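PDB 1FIU: type II restriction enzyme ngomi from Neisseria gonorrhoeae, which recognises the double-stranded DNA sequence 5'-GCCGGC-3' as a homotetramer and, with magnesium ions, cleaves it after the first G. Local coordinates for residues 41-44 with 45-49. Sequence-based numbering, arbitrary orientation.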
ATOM      1  N   PHE I  41     -14.676  23.981  22.987  1.00 22.96           N
ATOM      2  CA  PHE I  41     -14.736  25.345  23.513  1.00 22.41           C
ATOM      3  C   PHE I  41     -13.920  25.487  24.794  1.00 22.21           C
ATOM      4  O   PHE I  41     -13.083  26.382  24.905  1.00 20.63           O
ATOM      5  CB  PHE I  41     -16.206  25.707  23.803  1.00 24.17           C
ATOM      6  CG  PHE I  41     -16.391  27.080  24.393  1.00 24.03           C
ATOM      7  CD1 PHE I  41     -16.752  28.152  23.582  1.00 23.73           C
ATOM      8  CD2 PHE I  41     -16.202  27.296  25.760  1.00 29.38           C
ATOM      9  CE1 PHE I  41     -16.924  29.430  24.124  1.00 26.66           C
ATOM     10  CE2 PHE I  41     -16.367  28.575  26.312  1.00 29.40           C
ATOM     11  CZ  PHE I  41     -16.731  29.637  25.487  1.00 25.22           C
ATOM     12  N   ASN I  42     -14.166  24.606  25.764  1.00 22.57           N
ATOM     13  CA  ASN I  42     -13.449  24.672  27.035  1.00 23.01           C
ATOM     14  C   ASN I  42     -11.974  24.309  26.975  1.00 20.56           C
ATOM     15  O   ASN I  42     -11.149  24.910  27.679  1.00 21.42           O
ATOM     16  CB  ASN I  42     -14.137  23.806  28.095  1.00 25.90           C
ATOM     17  CG  ASN I  42     -15.494  24.343  28.469  1.00 29.67           C
ATOM     18  OD1 ASN I  42     -15.665  25.554  28.597  1.00 27.71           O
ATOM     19  ND2 ASN I  42     -16.464  23.456  28.647  1.00 32.17           N
ATOM     20  N   ILE I  43     -11.631  23.317  26.157  1.00 23.09           N
ATOM     21  CA  ILE I  43     -10.232  22.928  26.035  1.00 21.08           C
ATOM     22  C   ILE I  43      -9.448  24.083  25.401  1.00 20.50           C
ATOM     23  O   ILE I  43      -8.408  24.481  25.908  1.00 22.79           O
ATOM     24  CB  ILE I  43     -10.059  21.635  25.178  1.00 22.22           C
ATOM     25  CG1 ILE I  43     -10.633  20.424  25.930  1.00 24.52           C
ATOM     26  CG2 ILE I  43      -8.571  21.384  24.905  1.00 21.36           C
ATOM     27  CD1 ILE I  43     -10.721  19.185  25.055  1.00 23.33           C
ATOM     28  N   ALA I  44      -9.961  24.631  24.309  1.00 20.65           N
ATOM     29  CA  ALA I  44      -9.281  25.730  23.628  1.00 23.96           C
ATOM     30  C   ALA I  44      -9.097  26.960  24.527  1.00 23.72           C
ATOM     31  O   ALA I  44      -8.068  27.637  24.481  1.00 24.25           O
ATOM     32  CB  ALA I  44     -10.035  26.111  22.404  1.00 19.41           C
ATOM     33  N   LYS I  45     -10.112  27.248  25.327  1.00 24.08           N
ATOM     34  CA  LYS I  45     -10.057  28.380  26.243  1.00 25.66           C
ATOM     35  C   LYS I  45      -8.980  28.154  27.298  1.00 22.70           C
ATOM     36  O   LYS I  45      -8.212  29.070  27.623  1.00 23.29           O
ATOM     37  CB  LYS I  45     -11.403  28.537  26.935  1.00 29.12           C
ATOM     38  CG  LYS I  45     -11.559  29.837  27.673  1.00 35.90           C
ATOM     39  CD  LYS I  45     -12.199  30.851  26.759  1.00 41.05           C
ATOM     40  CE  LYS I  45     -12.889  31.940  27.556  1.00 40.99           C
ATOM     41  NZ  LYS I  45     -13.699  32.792  26.658  1.00 40.29           N
ATOM     42  N   GLY I  46      -8.949  26.938  27.847  1.00 19.80           N
ATOM     43  CA  GLY I  46      -7.947  26.613  28.846  1.00 22.48           C
ATOM     44  C   GLY I  46      -6.538  26.748  28.269  1.00 21.49           C
ATOM     45  O   GLY I  46      -5.627  27.291  28.910  1.00 21.79           O
ATOM     46  N   ILE I  47      -6.347  26.252  27.051  1.00 22.83           N
ATOM     47  CA  ILE I  47      -5.028  26.340  26.439  1.00 22.20           C
ATOM     48  C   ILE I  47      -4.617  27.799  26.216  1.00 20.36           C
ATOM     49  O   ILE I  47      -3.496  28.196  26.556  1.00 21.27           O
ATOM     50  CB  ILE I  47      -4.993  25.581  25.086  1.00 20.07           C
ATOM     51  CG1 ILE I  47      -5.056  24.076  25.335  1.00 20.76           C
ATOM     52  CG2 ILE I  47      -3.724  25.937  24.321  1.00 21.06           C
ATOM     53  CD1 ILE I  47      -5.113  23.243  24.036  1.00 21.44           C
ATOM     54  N   ALA I  48      -5.534  28.600  25.672  1.00 21.52           N
ATOM     55  CA  ALA I  48      -5.235  30.007  25.415  1.00 23.42           C
ATOM     56  C   ALA I  48      -4.901  30.719  26.730  1.00 24.37           C
ATOM     57  O   ALA I  48      -4.032  31.589  26.768  1.00 23.51           O
ATOM     58  CB  ALA I  48      -6.412  30.678  24.723  1.00 24.55           C
ATOM     59  N   ASP I  49      -5.574  30.352  27.818  1.00 23.60           N
ATOM     60  CA  ASP I  49      -5.268  30.992  29.106  1.00 26.44           C
ATOM     61  C   ASP I  49      -3.839  30.633  29.526  1.00 25.03           C
ATOM     62  O   ASP I  49      -3.070  31.481  29.977  1.00 26.07           O
ATOM     63  CB  ASP I  49      -6.245  30.538  30.201  1.00 29.10           C
ATOM     64  CG  ASP I  49      -5.982  31.231  31.538  1.00 40.20           C
ATOM     65  OD1 ASP I  49      -6.182  32.467  31.618  1.00 43.45           O
ATOM     66  OD2 ASP I  49      -5.558  30.549  32.503  1.00 40.42           O
TER
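Two successive turns of helix 38-50 meet here, with Ile43 and Ile47 as neighbours on its buried face and Phe41 to Ala44 bonded to Lys45 to Ala48. Four i to i+4 backbone hydrogen bonds join the turns. Lys45 N donates to Phe41 O at 3.1 Å and Gly46 N to Asn42 O at 3.0 Å. The bond from Ile47 N to Ile43 O is 2.9 Å long. Ala48 N reaches Ala44 O at 3.0 Å.

The side chains of Ile43 and Ile47 run alongside each other in the same direction. Both have CG2 anti to the backbone N, and CG1 anti to the carbonyl carbon (chi1 -69° in Ile43, -71° in Ile47). These rotamers, with CD1 of Ile47 extended from CG1, leave CG2 of Ile43 4.0 Å from CD1 of Ile47. CG1 of Ile47 also sits 3.4 Å from Ile43 O, the carbonyl that its own backbone N binds. Leu249 of helix 246-256 packs on both isoleucines, and Leu253 adds to the cover on Ile43.

Ala44 and Ala48 are a second i, i+4 pair, and both are buried. The methyl CB of Ala48 lies 3.5 Å from Ala44 O, while loop residues Asn32 and Ala33 touch Ala44.

Lys45 starts close to the previous turn, its CB 3.4 Å from Phe41 O. CG is anti to the backbone N, then the chain bends at chi2 (92°), and its amine does not turn back to residues 41-44. Its NZ is hydrogen-bonded to Gly28 O, which ties the helix to the preceding loop.

The isoleucine pair facing helix 246-256, with Ala44 against a loop, is the i, i+4 pattern of an amphipathic alpha-helix.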